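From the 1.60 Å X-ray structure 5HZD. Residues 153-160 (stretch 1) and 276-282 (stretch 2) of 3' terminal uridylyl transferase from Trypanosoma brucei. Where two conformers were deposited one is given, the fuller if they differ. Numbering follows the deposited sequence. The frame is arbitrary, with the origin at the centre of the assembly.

Stretch 1, residues 153-160: LLRRVGFS
Stretch 2 276-282: CRPELYN

Stretch 1 carries the end of a helix and the turn that leaves it, and stretch 2 is a largely irregular segment whose side chains meet that turn; the contacting residues lie at least 119 positions apart in sequence. The two bury 286 Å² between them, and the nearest CA atoms across the stretches are those of Phe 159 and Tyr 281, 7.2 Å apart.

Leu 153 and Arg 155 lie in the helix; neither they nor Arg 156 touch stretch 2. Leu 154 (phi/psi -64/-42, chi1 m, chi2 t) starts the contact: its CA-to-CB bond points sideways, but its end comes nearer, and CD2 stands 4.4 Å from CD2 of Leu 280, an apolar fit between two buried leucines. Val 157 (-99/3, chi1 81°) offers its carbonyl to the phenol of Tyr 281, and Tyr 281 OH donates to Val 157 O in a short hydrogen bond of 2.5 Å, with the acceptor near the plane of the tyrosine ring. Val 157 CG1 lies 3.6 Å from Tyr 281 OH.

Gly 158 breaks the helix with a positive phi (119/2) in a Schellman motif: Gly 158 N binds Arg 155 O at 3.2 Å and Phe 159 N binds Leu 154 O at 3.0 Å. Glycine suits the site because a CB would be jammed against the preceding carbonyl oxygen; it would also point toward stretch 2, 3.5 Å from Tyr 281 OH. The turn presents Gly 158 O to Arg 277, whose side chain extends from a chi1 of m through t, t to chi4 -166°. Arg 277 NH1 donates to Gly 158 O at 3.2 Å, with an N-H...O angle of 137°. A water reinforces this link, donating to Gly 158 O at 3.1 Å and accepting from Arg 277 NH2 at 3.0 Å.

Phe 159 (-75/135, chi1 m, chi2 78°) supplies the apolar centre. Its ring forms an offset stack with that of Tyr 281 (chi1 m, chi2 -94°), centroids 4.1 Å apart and planes at 10°, with Phe 159 CE1 3.4 Å from Tyr 281 CE1. Tyrosine thus serves twice, through its ring face and its hydroxyl. Phe 159 CZ also meets Leu 280 CD2 at 3.8 Å; the CA-to-CB bond of Leu 280 (-60/-29, chi1 t, chi2 p) points toward stretch 1. Tyr 281 N (backbone -76/-15) donates a hydrogen bond to Pro 278 O at 3.0 Å. Ser 160 (-85/151) continues the chain beyond the contact.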

# COMPACT_ATOMS: atom_id res chain seq x y z
N LEU A 153 1.35 -5.70 24.44
CA LEU A 153 -0.11 -5.83 24.54
C LEU A 153 -0.65 -6.91 23.60
O LEU A 153 -1.55 -7.70 23.98
CB LEU A 153 -0.82 -4.49 24.27
CG LEU A 153 -0.60 -3.40 25.31
CD1 LEU A 153 -1.28 -2.09 24.88
CD2 LEU A 153 -1.09 -3.84 26.70
N LEU A 154 -0.13 -6.96 22.38
CA LEU A 154 -0.55 -7.99 21.44
C LEU A 154 -0.17 -9.40 21.92
O LEU A 154 -0.98 -10.31 21.85
CB LEU A 154 0.03 -7.71 20.06
CG LEU A 154 -0.54 -6.47 19.38
CD1 LEU A 154 0.38 -6.08 18.23
CD2 LEU A 154 -1.99 -6.73 18.88
N ARG A 155 1.03 -9.57 22.47
CA ARG A 155 1.46 -10.85 23.03
C ARG A 155 0.47 -11.28 24.12
O ARG A 155 0.10 -12.45 24.20
CB ARG A 155 2.88 -10.71 23.62
CG ARG A 155 3.51 -11.99 24.13
CD ARG A 155 4.80 -11.68 24.90
NE ARG A 155 4.78 -12.26 26.25
CZ ARG A 155 4.21 -11.69 27.31
NH1 ARG A 155 3.61 -10.51 27.20
NH2 ARG A 155 4.24 -12.29 28.49
N ARG A 156 0.01 -10.33 24.92
CA ARG A 156 -0.81 -10.67 26.09
C ARG A 156 -2.26 -11.00 25.70
O ARG A 156 -3.01 -11.58 26.49
CB ARG A 156 -0.81 -9.53 27.12
CG ARG A 156 0.52 -9.26 27.84
CD ARG A 156 0.31 -8.17 28.94
NE ARG A 156 1.14 -6.97 28.77
CZ ARG A 156 0.84 -5.74 29.20
NH1 ARG A 156 1.68 -4.72 28.99
NH2 ARG A 156 -0.31 -5.51 29.84
N VAL A 157 -2.67 -10.62 24.50
CA VAL A 157 -4.04 -10.94 24.04
C VAL A 157 -4.01 -12.17 23.13
O VAL A 157 -5.05 -12.58 22.60
CB VAL A 157 -4.72 -9.68 23.38
CG1 VAL A 157 -4.28 -9.48 21.96
CG2 VAL A 157 -6.22 -9.74 23.46
N GLY A 158 -2.83 -12.77 22.97
CA GLY A 158 -2.69 -14.04 22.29
C GLY A 158 -1.85 -14.11 21.03
O GLY A 158 -1.74 -15.17 20.41
N PHE A 159 -1.23 -13.00 20.62
CA PHE A 159 -0.34 -13.07 19.46
C PHE A 159 0.96 -13.75 19.85
O PHE A 159 1.52 -13.45 20.90
CB PHE A 159 -0.09 -11.68 18.87
CG PHE A 159 -1.27 -11.12 18.12
CD1 PHE A 159 -2.36 -10.58 18.80
CD2 PHE A 159 -1.32 -11.18 16.72
CE1 PHE A 159 -3.46 -10.07 18.11
CE2 PHE A 159 -2.43 -10.69 16.02
CZ PHE A 159 -3.50 -10.14 16.72
N SER A 160 1.43 -14.67 19.01
CA SER A 160 2.69 -15.36 19.24
C SER A 160 3.93 -14.63 18.72
O SER A 160 3.87 -13.93 17.71
CB SER A 160 2.62 -16.73 18.56
OG SER A 160 3.87 -17.37 18.68
N CYS A 276 -8.60 -20.76 14.72
CA CYS A 276 -9.87 -20.11 14.44
C CYS A 276 -10.07 -18.90 15.36
O CYS A 276 -10.53 -19.04 16.49
CB CYS A 276 -11.00 -21.10 14.63
SG CYS A 276 -12.59 -20.51 14.07
N ARG A 277 -9.74 -17.71 14.85
CA ARG A 277 -9.59 -16.53 15.71
C ARG A 277 -10.19 -15.30 15.05
O ARG A 277 -10.52 -15.32 13.84
CB ARG A 277 -8.09 -16.33 15.96
CG ARG A 277 -7.45 -17.41 16.86
CD ARG A 277 -5.95 -17.19 17.03
NE ARG A 277 -5.51 -17.78 18.30
CZ ARG A 277 -4.33 -17.52 18.85
NH1 ARG A 277 -3.46 -16.73 18.22
NH2 ARG A 277 -4.00 -18.07 20.02
N PRO A 278 -10.32 -14.21 15.82
CA PRO A 278 -10.73 -12.92 15.24
C PRO A 278 -9.85 -12.45 14.06
O PRO A 278 -8.66 -12.82 13.96
CB PRO A 278 -10.57 -11.95 16.42
CG PRO A 278 -10.85 -12.83 17.63
CD PRO A 278 -10.20 -14.15 17.29
N GLU A 279 -10.45 -11.64 13.18
CA GLU A 279 -9.81 -11.17 11.93
C GLU A 279 -8.36 -10.67 12.08
O GLU A 279 -7.50 -10.98 11.24
CB GLU A 279 -10.69 -10.09 11.28
CG GLU A 279 -12.00 -10.62 10.64
CD GLU A 279 -13.17 -10.80 11.61
OE1 GLU A 279 -13.02 -10.60 12.85
OE2 GLU A 279 -14.27 -11.17 11.16
N LEU A 280 -8.08 -9.91 13.14
CA LEU A 280 -6.77 -9.29 13.29
C LEU A 280 -5.65 -10.34 13.35
O LEU A 280 -4.51 -10.09 12.93
CB LEU A 280 -6.77 -8.41 14.54
CG LEU A 280 -5.50 -7.60 14.76
CD1 LEU A 280 -5.33 -6.53 13.68
CD2 LEU A 280 -5.44 -6.97 16.15
N TYR A 281 -5.98 -11.53 13.83
CA TYR A 281 -4.97 -12.60 13.96
C TYR A 281 -4.64 -13.24 12.63
O TYR A 281 -3.64 -13.95 12.49
CB TYR A 281 -5.47 -13.71 14.91
CG TYR A 281 -5.61 -13.30 16.34
CD1 TYR A 281 -4.57 -13.52 17.25
CD2 TYR A 281 -6.77 -12.70 16.80
CE1 TYR A 281 -4.72 -13.15 18.58
CE2 TYR A 281 -6.91 -12.32 18.14
CZ TYR A 281 -5.89 -12.54 19.01
OH TYR A 281 -6.09 -12.16 20.33
N ASN A 282 -5.48 -13.01 11.63
CA ASN A 282 -5.44 -13.78 10.41
C ASN A 282 -4.92 -13.01 9.21
O ASN A 282 -4.83 -13.55 8.10
CB ASN A 282 -6.86 -14.26 10.08
CG ASN A 282 -7.45 -15.11 11.18
OD1 ASN A 282 -6.72 -15.80 11.90
ND2 ASN A 282 -8.77 -15.08 11.32
O HOH W 1 -1.14 -18.22 20.90